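2-methyl-3-hydroxypyridine-5-carboxylic acid oxygenase (Mesorhizobium loti, PDB 3ALJ) probably uses its bound FAD and molecular oxygen to hydroxylate 2-methyl-3-hydroxypyridine-5-carboxylic acid and open its ring, a step in vitamin B6 breakdown. Local coordinates at residues A[103-108]-A[181-186]; A[131-136]-A[150-155]; A[161-166]-A[273-278]; A[220-225]-A[253-258]. All blocks are in the same frame, centred on the assembly; numbering follows the deposited sequence. Where two conformers were deposited one is given.

Interaction 1. Residues A[103-108]-A[181-186]. With FAD (flavin-adenine dinucleotide), chain B.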
# COMPACT_ATOMS: atom_id res chain seq x y z
N ILE A 103 -0.63 9.11 -7.99
CA ILE A 103 -1.84 8.88 -7.16
C ILE A 103 -2.83 8.18 -8.07
O ILE A 103 -2.97 8.47 -9.27
CB ILE A 103 -2.45 10.16 -6.67
CG1 ILE A 103 -1.38 10.95 -5.87
CG2 ILE A 103 -3.63 9.89 -5.78
CD1 ILE A 103 -1.88 12.32 -5.43
N MET A 104 -3.55 7.20 -7.47
CA MET A 104 -4.55 6.41 -8.26
C MET A 104 -5.55 5.85 -7.28
O MET A 104 -5.31 5.74 -6.09
CB MET A 104 -3.89 5.26 -9.05
CG MET A 104 -3.16 4.29 -8.06
SD MET A 104 -1.81 3.40 -8.91
CE MET A 104 -0.56 4.77 -8.89
N THR A 105 -6.63 5.37 -7.86
CA THR A 105 -7.54 4.57 -6.97
C THR A 105 -6.90 3.17 -6.74
O THR A 105 -6.18 2.66 -7.57
CB THR A 105 -8.99 4.47 -7.56
OG1 THR A 105 -8.97 3.63 -8.73
CG2 THR A 105 -9.58 5.84 -7.91
N ARG A 106 -7.31 2.62 -5.60
CA ARG A 106 -6.93 1.27 -5.30
C ARG A 106 -7.40 0.29 -6.36
O ARG A 106 -6.66 -0.62 -6.74
CB ARG A 106 -7.52 0.87 -3.92
CG ARG A 106 -6.64 1.59 -2.93
CD ARG A 106 -6.36 0.94 -1.75
NE ARG A 106 -5.46 1.65 -0.82
CZ ARG A 106 -4.59 1.02 -0.02
NH1 ARG A 106 -4.44 -0.25 -0.09
NH2 ARG A 106 -3.91 1.75 0.82
N SER A 107 -8.64 0.46 -6.81
CA SER A 107 -9.15 -0.41 -7.86
C SER A 107 -8.34 -0.30 -9.12
O SER A 107 -8.06 -1.31 -9.78
CB SER A 107 -10.59 -0.04 -8.09
OG SER A 107 -11.34 -0.52 -6.99
N HIS A 108 -7.86 0.92 -9.43
CA HIS A 108 -7.05 1.05 -10.66
C HIS A 108 -5.78 0.26 -10.58
O HIS A 108 -5.43 -0.45 -11.53
CB HIS A 108 -6.79 2.57 -10.87
CG HIS A 108 -6.05 2.86 -12.13
ND1 HIS A 108 -6.69 2.87 -13.35
CD2 HIS A 108 -4.77 3.20 -12.34
CE1 HIS A 108 -5.80 3.22 -14.27
NE2 HIS A 108 -4.64 3.46 -13.68
N ARG A 181 -11.37 7.10 4.19
CA ARG A 181 -10.82 7.30 2.84
C ARG A 181 -11.94 7.06 1.82
O ARG A 181 -12.66 6.06 1.89
CB ARG A 181 -9.70 6.27 2.65
CG ARG A 181 -8.43 6.49 3.47
CD ARG A 181 -7.46 5.39 3.25
NE ARG A 181 -7.92 4.21 3.97
CZ ARG A 181 -7.35 3.02 3.84
NH1 ARG A 181 -6.26 2.86 3.11
NH2 ARG A 181 -7.86 2.01 4.54
N LEU A 182 -12.07 8.01 0.90
CA LEU A 182 -13.18 7.96 -0.04
C LEU A 182 -12.72 8.48 -1.40
O LEU A 182 -11.76 9.25 -1.54
CB LEU A 182 -14.32 8.92 0.38
CG LEU A 182 -14.72 8.86 1.83
CD1 LEU A 182 -15.64 9.94 2.34
CD2 LEU A 182 -15.49 7.58 2.03
N ILE A 183 -13.44 8.00 -2.46
CA ILE A 183 -13.40 8.56 -3.79
C ILE A 183 -14.65 9.32 -4.05
O ILE A 183 -15.78 8.75 -3.91
CB ILE A 183 -13.14 7.48 -4.87
CG1 ILE A 183 -11.92 6.57 -4.60
CG2 ILE A 183 -13.08 8.10 -6.25
CD1 ILE A 183 -10.54 7.38 -4.48
N VAL A 184 -14.48 10.57 -4.47
CA VAL A 184 -15.59 11.45 -4.91
C VAL A 184 -15.22 12.07 -6.25
O VAL A 184 -14.09 12.05 -6.73
CB VAL A 184 -15.91 12.56 -3.88
CG1 VAL A 184 -16.34 11.87 -2.57
CG2 VAL A 184 -14.66 13.44 -3.62
N PRO A 185 -16.19 12.64 -6.96
CA PRO A 185 -15.88 13.42 -8.15
C PRO A 185 -14.98 14.62 -7.84
O PRO A 185 -15.01 15.15 -6.70
CB PRO A 185 -17.31 13.90 -8.63
CG PRO A 185 -18.23 13.03 -7.98
CD PRO A 185 -17.63 12.64 -6.63
N ARG A 186 -14.15 14.98 -8.83
CA ARG A 186 -13.28 16.14 -8.68
C ARG A 186 -13.99 17.47 -8.38
O ARG A 186 -13.43 18.28 -7.65
CB ARG A 186 -12.45 16.31 -9.92
CG ARG A 186 -11.41 15.15 -10.15
CD ARG A 186 -10.15 15.27 -9.25
NE ARG A 186 -9.46 16.54 -9.30
CZ ARG A 186 -8.52 16.87 -10.18
NH1 ARG A 186 -8.06 16.06 -11.15
NH2 ARG A 186 -7.96 18.06 -10.04
PA FAD B . -3.50 -6.73 1.53
O1A FAD B . -3.60 -5.58 0.57
O2A FAD B . -4.16 -6.66 2.78
O5B FAD B . -4.01 -8.00 0.72
C5B FAD B . -4.09 -9.32 1.36
C4B FAD B . -5.09 -10.04 0.48
O4B FAD B . -5.09 -11.38 1.08
C3B FAD B . -6.49 -9.57 0.58
O3B FAD B . -7.11 -9.49 -0.72
C2B FAD B . -7.16 -10.60 1.56
O2B FAD B . -8.56 -10.78 1.33
C1B FAD B . -6.48 -11.89 1.21
N9A FAD B . -6.34 -12.80 2.30
C8A FAD B . -6.24 -12.55 3.65
N7A FAD B . -6.04 -13.68 4.34
C5A FAD B . -6.01 -14.70 3.40
C6A FAD B . -5.75 -16.07 3.51
N6A FAD B . -5.53 -16.65 4.73
N1A FAD B . -5.76 -16.76 2.37
C2A FAD B . -6.01 -16.22 1.17
N3A FAD B . -6.24 -14.88 0.99
C4A FAD B . -6.20 -14.15 2.14
N1 FAD B . 0.62 2.00 0.91
C2 FAD B . 1.17 2.66 -0.09
O2 FAD B . 2.10 2.21 -0.78
N3 FAD B . 0.72 3.95 -0.40
C4 FAD B . -0.33 4.54 0.30
O4 FAD B . -0.81 5.66 -0.13
C4X FAD B . -0.87 3.83 1.35
N5 FAD B . -1.87 4.44 2.18
C5X FAD B . -2.36 3.75 3.27
C6 FAD B . -3.26 4.36 4.16
C7 FAD B . -3.79 3.65 5.21
C7M FAD B . -4.80 4.35 6.16
C8 FAD B . -3.39 2.35 5.45
C8M FAD B . -3.93 1.54 6.65
C9 FAD B . -2.48 1.74 4.58
C9A FAD B . -1.92 2.45 3.50
N10 FAD B . -0.93 1.85 2.60
C10 FAD B . -0.41 2.56 1.59
C1' FAD B . -0.45 0.41 2.89
C2' FAD B . -1.18 -0.55 1.96
O2' FAD B . -2.60 -0.41 2.14
C3' FAD B . -0.84 -2.00 2.37
O3' FAD B . 0.56 -2.00 2.84
C4' FAD B . -0.89 -2.98 1.27
O4' FAD B . -2.28 -3.02 0.82
C5' FAD B . -0.54 -4.35 1.73
O5' FAD B . -0.65 -5.24 0.62
P FAD B . -0.65 -6.79 0.94
O1P FAD B . -0.83 -7.45 -0.36
O2P FAD B . 0.50 -7.19 1.80
O3P FAD B . -1.95 -7.01 1.87
O HOH W 1 -4.64 4.37 1.12

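Interaction 2. Residues A[131-136]-A[150-155]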
# COMPACT_ATOMS: atom_id res chain seq x y z
N VAL A 131 -5.20 -21.64 5.27
CA VAL A 131 -5.43 -21.62 6.75
C VAL A 131 -4.21 -22.18 7.46
O VAL A 131 -4.01 -21.84 8.66
CB VAL A 131 -6.73 -22.37 7.18
CG1 VAL A 131 -7.94 -21.76 6.53
CG2 VAL A 131 -6.61 -23.80 6.85
N ALA A 132 -3.37 -22.94 6.76
CA ALA A 132 -2.16 -23.40 7.40
C ALA A 132 -1.06 -23.58 6.42
O ALA A 132 -1.31 -23.83 5.21
CB ALA A 132 -2.43 -24.71 8.23
N ALA A 133 0.17 -23.46 6.86
CA ALA A 133 1.31 -23.69 5.95
C ALA A 133 2.39 -24.49 6.68
O ALA A 133 2.52 -24.35 7.90
CB ALA A 133 1.96 -22.31 5.45
N ASP A 134 3.21 -25.21 5.91
CA ASP A 134 4.25 -26.01 6.55
C ASP A 134 5.52 -25.59 5.82
O ASP A 134 5.54 -25.59 4.57
CB ASP A 134 3.95 -27.49 6.29
CG ASP A 134 4.87 -28.42 7.03
OD1 ASP A 134 6.10 -28.18 7.12
OD2 ASP A 134 4.42 -29.42 7.59
N PRO A 135 6.58 -25.21 6.57
CA PRO A 135 7.89 -24.91 5.96
C PRO A 135 8.47 -25.94 5.01
O PRO A 135 9.29 -25.62 4.17
CB PRO A 135 8.82 -24.83 7.14
CG PRO A 135 7.99 -24.34 8.30
CD PRO A 135 6.57 -24.93 8.02
N VAL A 136 7.99 -27.19 5.07
CA VAL A 136 8.56 -28.13 4.08
C VAL A 136 7.96 -27.97 2.71
O VAL A 136 8.40 -28.61 1.74
CB VAL A 136 8.50 -29.66 4.44
CG1 VAL A 136 8.95 -29.88 5.84
CG2 VAL A 136 7.12 -30.27 4.10
N ASP A 150 7.20 -25.93 -4.30
CA ASP A 150 8.60 -25.58 -3.97
C ASP A 150 8.76 -24.27 -3.22
O ASP A 150 9.77 -24.01 -2.61
CB ASP A 150 9.37 -25.47 -5.28
CG ASP A 150 9.20 -26.79 -6.18
OD1 ASP A 150 9.66 -27.86 -5.64
OD2 ASP A 150 8.57 -26.83 -7.23
N LEU A 151 7.69 -23.44 -3.26
CA LEU A 151 7.73 -22.11 -2.53
C LEU A 151 6.31 -21.83 -2.17
O LEU A 151 5.37 -22.06 -2.94
CB LEU A 151 8.21 -21.03 -3.54
CG LEU A 151 8.07 -19.56 -3.05
CD1 LEU A 151 9.10 -19.28 -1.95
CD2 LEU A 151 8.18 -18.67 -4.28
N ILE A 152 6.20 -21.38 -0.93
CA ILE A 152 4.89 -20.89 -0.41
C ILE A 152 5.03 -19.40 -0.09
O ILE A 152 5.95 -19.05 0.67
CB ILE A 152 4.49 -21.63 0.86
CG1 ILE A 152 4.42 -23.15 0.57
CG2 ILE A 152 3.18 -21.05 1.44
CD1 ILE A 152 3.86 -23.83 1.76
N VAL A 153 4.20 -18.51 -0.65
CA VAL A 153 4.25 -17.10 -0.37
C VAL A 153 3.06 -16.74 0.53
O VAL A 153 1.91 -16.82 0.08
CB VAL A 153 4.23 -16.31 -1.68
CG1 VAL A 153 4.29 -14.80 -1.37
CG2 VAL A 153 5.52 -16.67 -2.58
N GLY A 154 3.38 -16.27 1.71
CA GLY A 154 2.34 -15.76 2.63
C GLY A 154 2.18 -14.27 2.38
O GLY A 154 2.88 -13.47 2.94
N ALA A 155 1.28 -13.94 1.47
CA ALA A 155 0.96 -12.49 1.12
C ALA A 155 -0.49 -12.26 1.56
O ALA A 155 -1.25 -11.55 0.88
CB ALA A 155 1.09 -12.36 -0.42

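Interaction 3. Residues A[161-166]-A[273-278]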
# COMPACT_ATOMS: atom_id res chain seq x y z
N LYS A 161 -2.59 -16.02 8.05
CA LYS A 161 -2.65 -17.37 8.61
C LYS A 161 -1.50 -18.22 8.19
O LYS A 161 -1.14 -19.17 8.91
CB LYS A 161 -4.02 -18.05 8.25
CG LYS A 161 -5.20 -17.49 9.12
CD LYS A 161 -6.54 -18.19 8.73
CE LYS A 161 -7.62 -17.56 9.56
NZ LYS A 161 -8.83 -18.38 9.24
N VAL A 162 -0.88 -17.93 7.03
CA VAL A 162 0.35 -18.59 6.73
C VAL A 162 1.36 -18.29 7.86
O VAL A 162 2.03 -19.22 8.37
CB VAL A 162 0.85 -18.15 5.32
CG1 VAL A 162 2.33 -18.61 5.04
CG2 VAL A 162 -0.15 -18.58 4.20
N ARG A 163 1.49 -17.02 8.29
CA ARG A 163 2.36 -16.68 9.36
C ARG A 163 1.92 -17.29 10.69
O ARG A 163 2.74 -17.98 11.33
CB ARG A 163 2.28 -15.16 9.51
CG ARG A 163 3.13 -14.60 10.70
CD ARG A 163 2.81 -13.16 10.96
NE ARG A 163 1.42 -12.99 11.40
CZ ARG A 163 0.63 -11.98 11.12
NH1 ARG A 163 0.98 -10.96 10.36
NH2 ARG A 163 -0.57 -11.99 11.68
N ASP A 164 0.64 -17.14 11.02
CA ASP A 164 0.31 -17.53 12.41
C ASP A 164 0.15 -19.04 12.55
O ASP A 164 0.28 -19.53 13.71
CB ASP A 164 -0.92 -16.78 12.82
CG ASP A 164 -0.59 -15.25 13.09
OD1 ASP A 164 0.60 -14.93 13.32
OD2 ASP A 164 -1.53 -14.49 13.12
N SER A 165 -0.10 -19.76 11.47
CA SER A 165 -0.10 -21.28 11.64
C SER A 165 1.23 -21.82 11.91
O SER A 165 1.35 -22.83 12.64
CB SER A 165 -0.64 -21.95 10.36
OG SER A 165 0.19 -21.69 9.22
N ILE A 166 2.28 -21.19 11.44
CA ILE A 166 3.65 -21.61 11.70
C ILE A 166 4.13 -21.03 13.01
O ILE A 166 4.86 -21.76 13.78
CB ILE A 166 4.56 -21.14 10.50
CG1 ILE A 166 4.17 -21.91 9.28
CG2 ILE A 166 6.10 -21.27 10.85
CD1 ILE A 166 4.80 -21.41 7.97
N THR A 273 2.69 -4.46 11.94
CA THR A 273 3.30 -5.82 12.28
C THR A 273 4.78 -5.72 12.11
O THR A 273 5.30 -5.11 11.16
CB THR A 273 2.75 -7.03 11.38
OG1 THR A 273 2.94 -6.69 9.99
CG2 THR A 273 1.25 -7.15 11.53
N LYS A 274 5.47 -6.37 13.05
CA LYS A 274 6.93 -6.46 12.89
C LYS A 274 7.35 -7.87 13.41
O LYS A 274 6.81 -8.25 14.48
CB LYS A 274 7.74 -5.39 13.68
CG LYS A 274 9.27 -5.43 13.26
CD LYS A 274 9.90 -4.18 13.89
CE LYS A 274 11.37 -4.25 13.50
NZ LYS A 274 11.97 -2.91 14.07
N LEU A 275 8.18 -8.57 12.62
CA LEU A 275 8.48 -9.99 12.92
C LEU A 275 9.98 -10.24 13.15
O LEU A 275 10.78 -9.55 12.60
CB LEU A 275 8.10 -10.88 11.73
CG LEU A 275 6.65 -10.92 11.25
CD1 LEU A 275 6.39 -12.02 10.17
CD2 LEU A 275 5.55 -10.66 12.11
N ASP A 276 10.25 -11.31 13.91
CA ASP A 276 11.65 -11.80 14.16
C ASP A 276 12.33 -12.08 12.78
O ASP A 276 13.52 -11.79 12.53
CB ASP A 276 11.61 -13.04 15.10
CG ASP A 276 13.00 -13.58 15.42
OD1 ASP A 276 13.27 -14.75 15.04
OD2 ASP A 276 13.74 -12.83 16.07
N SER A 277 11.56 -12.73 11.92
CA SER A 277 12.03 -13.13 10.61
C SER A 277 10.91 -13.22 9.64
O SER A 277 9.75 -13.22 10.09
CB SER A 277 12.85 -14.46 10.68
OG SER A 277 11.91 -15.50 10.91
N TRP A 278 11.24 -13.32 8.36
CA TRP A 278 10.18 -13.36 7.28
C TRP A 278 10.10 -14.66 6.58
O TRP A 278 9.32 -14.84 5.67
CB TRP A 278 10.47 -12.26 6.22
CG TRP A 278 10.35 -10.86 6.74
CD1 TRP A 278 9.92 -10.41 7.99
CD2 TRP A 278 10.65 -9.70 6.00
NE1 TRP A 278 9.94 -9.00 8.04
CE2 TRP A 278 10.39 -8.58 6.81
CE3 TRP A 278 11.09 -9.49 4.70
CZ2 TRP A 278 10.53 -7.26 6.33
CZ3 TRP A 278 11.28 -8.20 4.23
CH2 TRP A 278 10.99 -7.11 5.03

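Interaction 4. Residues A[220-225]-A[253-258]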
# COMPACT_ATOMS: atom_id res chain seq x y z
N ASN A 220 -11.36 12.67 -13.28
CA ASN A 220 -12.74 12.32 -12.80
C ASN A 220 -12.78 12.10 -11.32
O ASN A 220 -13.81 12.43 -10.69
CB ASN A 220 -13.21 11.07 -13.53
CG ASN A 220 -13.46 11.35 -15.03
OD1 ASN A 220 -13.91 12.45 -15.36
ND2 ASN A 220 -13.06 10.44 -15.89
N GLU A 221 -11.69 11.57 -10.72
CA GLU A 221 -11.77 10.97 -9.39
C GLU A 221 -10.81 11.64 -8.42
O GLU A 221 -9.61 11.82 -8.76
CB GLU A 221 -11.39 9.50 -9.39
CG GLU A 221 -12.48 8.65 -10.18
CD GLU A 221 -11.98 7.23 -10.32
OE1 GLU A 221 -10.96 7.06 -10.98
OE2 GLU A 221 -12.66 6.30 -9.83
N LEU A 222 -11.35 12.00 -7.27
CA LEU A 222 -10.57 12.63 -6.16
C LEU A 222 -10.55 11.68 -4.94
O LEU A 222 -11.57 11.19 -4.51
CB LEU A 222 -11.26 13.91 -5.70
CG LEU A 222 -10.65 14.63 -4.48
CD1 LEU A 222 -9.26 15.15 -4.80
CD2 LEU A 222 -11.56 15.84 -4.18
N TYR A 223 -9.38 11.39 -4.41
CA TYR A 223 -9.17 10.58 -3.18
C TYR A 223 -9.07 11.58 -2.05
O TYR A 223 -8.18 12.48 -2.06
CB TYR A 223 -7.92 9.75 -3.44
CG TYR A 223 -7.27 9.10 -2.20
CD1 TYR A 223 -8.03 8.63 -1.13
CD2 TYR A 223 -5.88 8.94 -2.21
CE1 TYR A 223 -7.33 8.04 0.01
CE2 TYR A 223 -5.21 8.36 -1.13
CZ TYR A 223 -5.96 7.91 -0.07
OH TYR A 223 -5.31 7.33 1.03
N LEU A 224 -9.96 11.41 -1.09
CA LEU A 224 -9.88 12.18 0.16
C LEU A 224 -9.63 11.29 1.32
O LEU A 224 -10.20 10.19 1.40
CB LEU A 224 -11.21 12.87 0.49
CG LEU A 224 -11.64 13.93 -0.54
CD1 LEU A 224 -13.00 14.52 -0.15
CD2 LEU A 224 -10.51 15.07 -0.62
N GLY A 225 -8.78 11.74 2.25
CA GLY A 225 -8.55 11.03 3.55
C GLY A 225 -8.98 12.00 4.60
O GLY A 225 -8.38 13.07 4.72
N GLU A 253 -16.27 22.23 0.19
CA GLU A 253 -17.68 21.87 0.33
C GLU A 253 -18.27 21.13 -0.88
O GLU A 253 -18.95 20.13 -0.64
CB GLU A 253 -18.52 23.11 0.65
CG GLU A 253 -20.03 22.79 0.73
CD GLU A 253 -20.79 24.07 1.18
OE1 GLU A 253 -20.28 25.19 0.96
OE2 GLU A 253 -21.83 23.91 1.87
N PRO A 254 -18.02 21.49 -2.14
CA PRO A 254 -18.66 20.71 -3.27
C PRO A 254 -18.30 19.19 -3.21
O PRO A 254 -19.18 18.31 -3.27
CB PRO A 254 -18.12 21.38 -4.51
CG PRO A 254 -17.77 22.83 -4.02
CD PRO A 254 -17.25 22.65 -2.60
N CYS A 255 -17.01 18.91 -2.90
CA CYS A 255 -16.57 17.51 -2.74
C CYS A 255 -17.05 16.87 -1.48
O CYS A 255 -17.36 15.64 -1.56
CB CYS A 255 -15.02 17.53 -2.74
SG CYS A 255 -14.29 18.18 -4.28
N LEU A 256 -17.10 17.59 -0.35
CA LEU A 256 -17.59 17.05 0.89
C LEU A 256 -19.09 16.68 0.79
O LEU A 256 -19.51 15.68 1.39
CB LEU A 256 -17.31 17.92 2.08
CG LEU A 256 -15.77 18.07 2.37
CD1 LEU A 256 -15.61 19.29 3.33
CD2 LEU A 256 -15.28 16.81 2.95
N ILE A 257 -19.85 17.49 0.03
CA ILE A 257 -21.28 17.14 -0.10
C ILE A 257 -21.34 15.80 -0.83
O ILE A 257 -22.17 14.94 -0.44
CB ILE A 257 -21.99 18.29 -0.89
CG1 ILE A 257 -22.18 19.47 0.07
CG2 ILE A 257 -23.37 17.79 -1.48
CD1 ILE A 257 -22.63 20.77 -0.66
N GLU A 258 -20.51 15.56 -1.88
CA GLU A 258 -20.51 14.24 -2.54
C GLU A 258 -20.06 13.16 -1.59
O GLU A 258 -20.64 12.05 -1.54
CB GLU A 258 -19.69 14.19 -3.82
CG GLU A 258 -20.12 15.34 -4.80
CD GLU A 258 -21.58 15.19 -5.23
OE1 GLU A 258 -22.03 14.05 -5.42
OE2 GLU A 258 -22.31 16.25 -5.28

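Interaction 1. Residues A[103-108]-A[181-186]
Thr105 CG2 meets Ile183 CD1 at 3.9 Å, a methyl-to-methyl touch between side chains that cross at about a right angle. Threonine suits this junction of strand 101-105 and helix 106-119 because its two branches do different work: CG2 packs on Ile183, while OG1 makes Thr105 the helix N-cap, accepting from His108 N at 3.0 Å. Arg106, the first helical residue, reaches into the FAD site, in a fold resembling that of the flavoprotein aromatic hydroxylases. Arg106 NH1 and Arg106 NH2 donate to FAD O2', the ribityl hydroxyl, each at 2.9 Å, and NE is held by Gly52 O, which fixes the group's rotation. Arg181, on strand 170-185, turns its guanidinium 85° from that of Arg106. The two do not bond: NH2 of Arg106 and NH1 of Arg181 are both donors, 3.5 Å apart, and one water accepts from both. The flavin methyl C7M lies over one face of the Arg181 guanidinium, 3.6 Å above its plane, and Asp268 provides a counter-charge at NH2. A leucine in place of Arg106 would probably leave O2' without its two donors, the ribityl chain less firmly held there, and the water short of one donor.

Interaction 2. Residues A[131-136]-A[150-155]
The side chain of Ile152 runs out fully extended, with CG1 anti to its own carbonyl carbon (chi1 -58°) and CD1 anti to CA (chi2 -173°), which carries CD1 to 3.7 Å from Asp134 O. The same first torsion sets the other branch, CG2, anti to the backbone N, where it meets Ala133 CB at 4.4 Å. Beta-branching suits a strand residue and here gives Ile152 two arms, one for each of two neighbouring residues; Ala133, being small, is met by CG2 alone, the CA atoms of Ala133 and Ile152 standing 7.8 Å apart. Strand 151-154 belongs to the mostly parallel sheet of the Rossmann-type FAD-binding domain, and strand 130-134 is an outer strand of a three-stranded antiparallel meander; the meander precedes 151-154 in the chain, as in FAD domains of the glutathione reductase type. Where strand 130-134 ends, Asp134 OD1 accepts from Val136 N at 3.0 Å in a nearly straight bond (173°), an Asx turn leading into the loop. Earlier, Val131 and Ala132 both face Thr140 in a classic beta bulge. Ala133 also packs on Val162 and Ile166 of helix 161-166, and past the end of strand 151-154 Ala155 touches the FAD.

Interaction 3. Residues A[161-166]-A[273-278]
Arg163, which packs on Leu275 and Thr273, closes a sequence that fits the DG motif of flavoprotein hydroxylases, beginning at Asp156 and running through Ser160; in relatives it is linked to binding of FAD and NAD(P)H. With CG anti to the backbone N (chi1 178°), its chain reaches away from helix 161-166, so that CD lies 3.8 Å from Leu275 CD1 and 3.9 Å from CD2, held in the leucine's fork. The chain then bends, and NH1 passes 4.0 Å from Thr273 CG2. Arginine suits the place, offering an aliphatic stem for this packing and a flat head with several donors. NE bonds Asp164 OD1 at 2.8 Å and NH2 bonds OD2 at 3.0 Å, a side-on salt bridge in which both oxygens lie near the guanidinium plane yet are met from above the carboxylate plane. NH1 goes to Ala289 O and NH2 also to Val158 O. A methionine in its place would probably cost Asp164 this salt bridge and leave Ala289 O and Val158 O without these donors. Thr273 OG1 bonds Ala292 N and Asp288 O. The contact joins helix 161-166 to the edge strand 267-275, with Leu285 of strand 283-285 touching both Arg163 and Leu275.

Interaction 4. Residues A[220-225]-A[253-258]
Leu222 on strand 221-228 packs on Cys255 of helix 253-260, and Leu224 on Cys255 and Leu256, a helix-on-sheet contact at one face of the large mixed sheet. The axes of strand 221-225 and helix 253-258 run almost perpendicular, at 83°, and approach to 10.8 Å, so the helix lies across the strand. It meets alternate residues because side chains on one face of a strand are two apart. The two leucines take different conformers. In Leu222, CG is anti to the backbone N (chi1 175°), while in Leu224 CG is anti to the carbonyl carbon and sits beside the backbone N. In each, the methyl that points on, anti to CA, does the touching: CD2 of Leu222 and CD1 of Leu224. Cys255 holds SG beside its backbone N (chi1 -61°), which turns the sulfur to Leu222 CD2 at 3.6 Å; CB follows at 4.1 Å from the same methyl. A cysteine suits this place because it is short and apolar enough to sit beneath two leucines on the helix side nearest the strand. Tyr214 of strand 211-216 flanks both leucines, Met187 lies against Cys255, and Leu256 also touches Leu242, Trp245 and Val246 of helix 242-248. From there its side chain still comes near the strand, and Leu224 CD1 is placed 4.5 Å from both Cys255 CB and Leu256 CD2.

From the N terminus, the chain opens interaction 1 at 103-108 and, before closing it at 181-186, completes the short loop of interaction 2. Interaction 3 starts at 161-166, still within that span, and closes only at 273-278, so interactions 1 and 3 cross. Interaction 4 opens and closes after interaction 1, wholly inside the span of interaction 3. Interactions 2 and 3 touch through Ser165 OG and Ala133 N near the adenine end of the FAD; interactions 1 and 4 join through backbone bonds between the neighbouring strands 170-185 and 221-228. The two pairs lie on opposite sides of the chain's centre, yet interactions 1, 3 and 4 all reach the same large sheet.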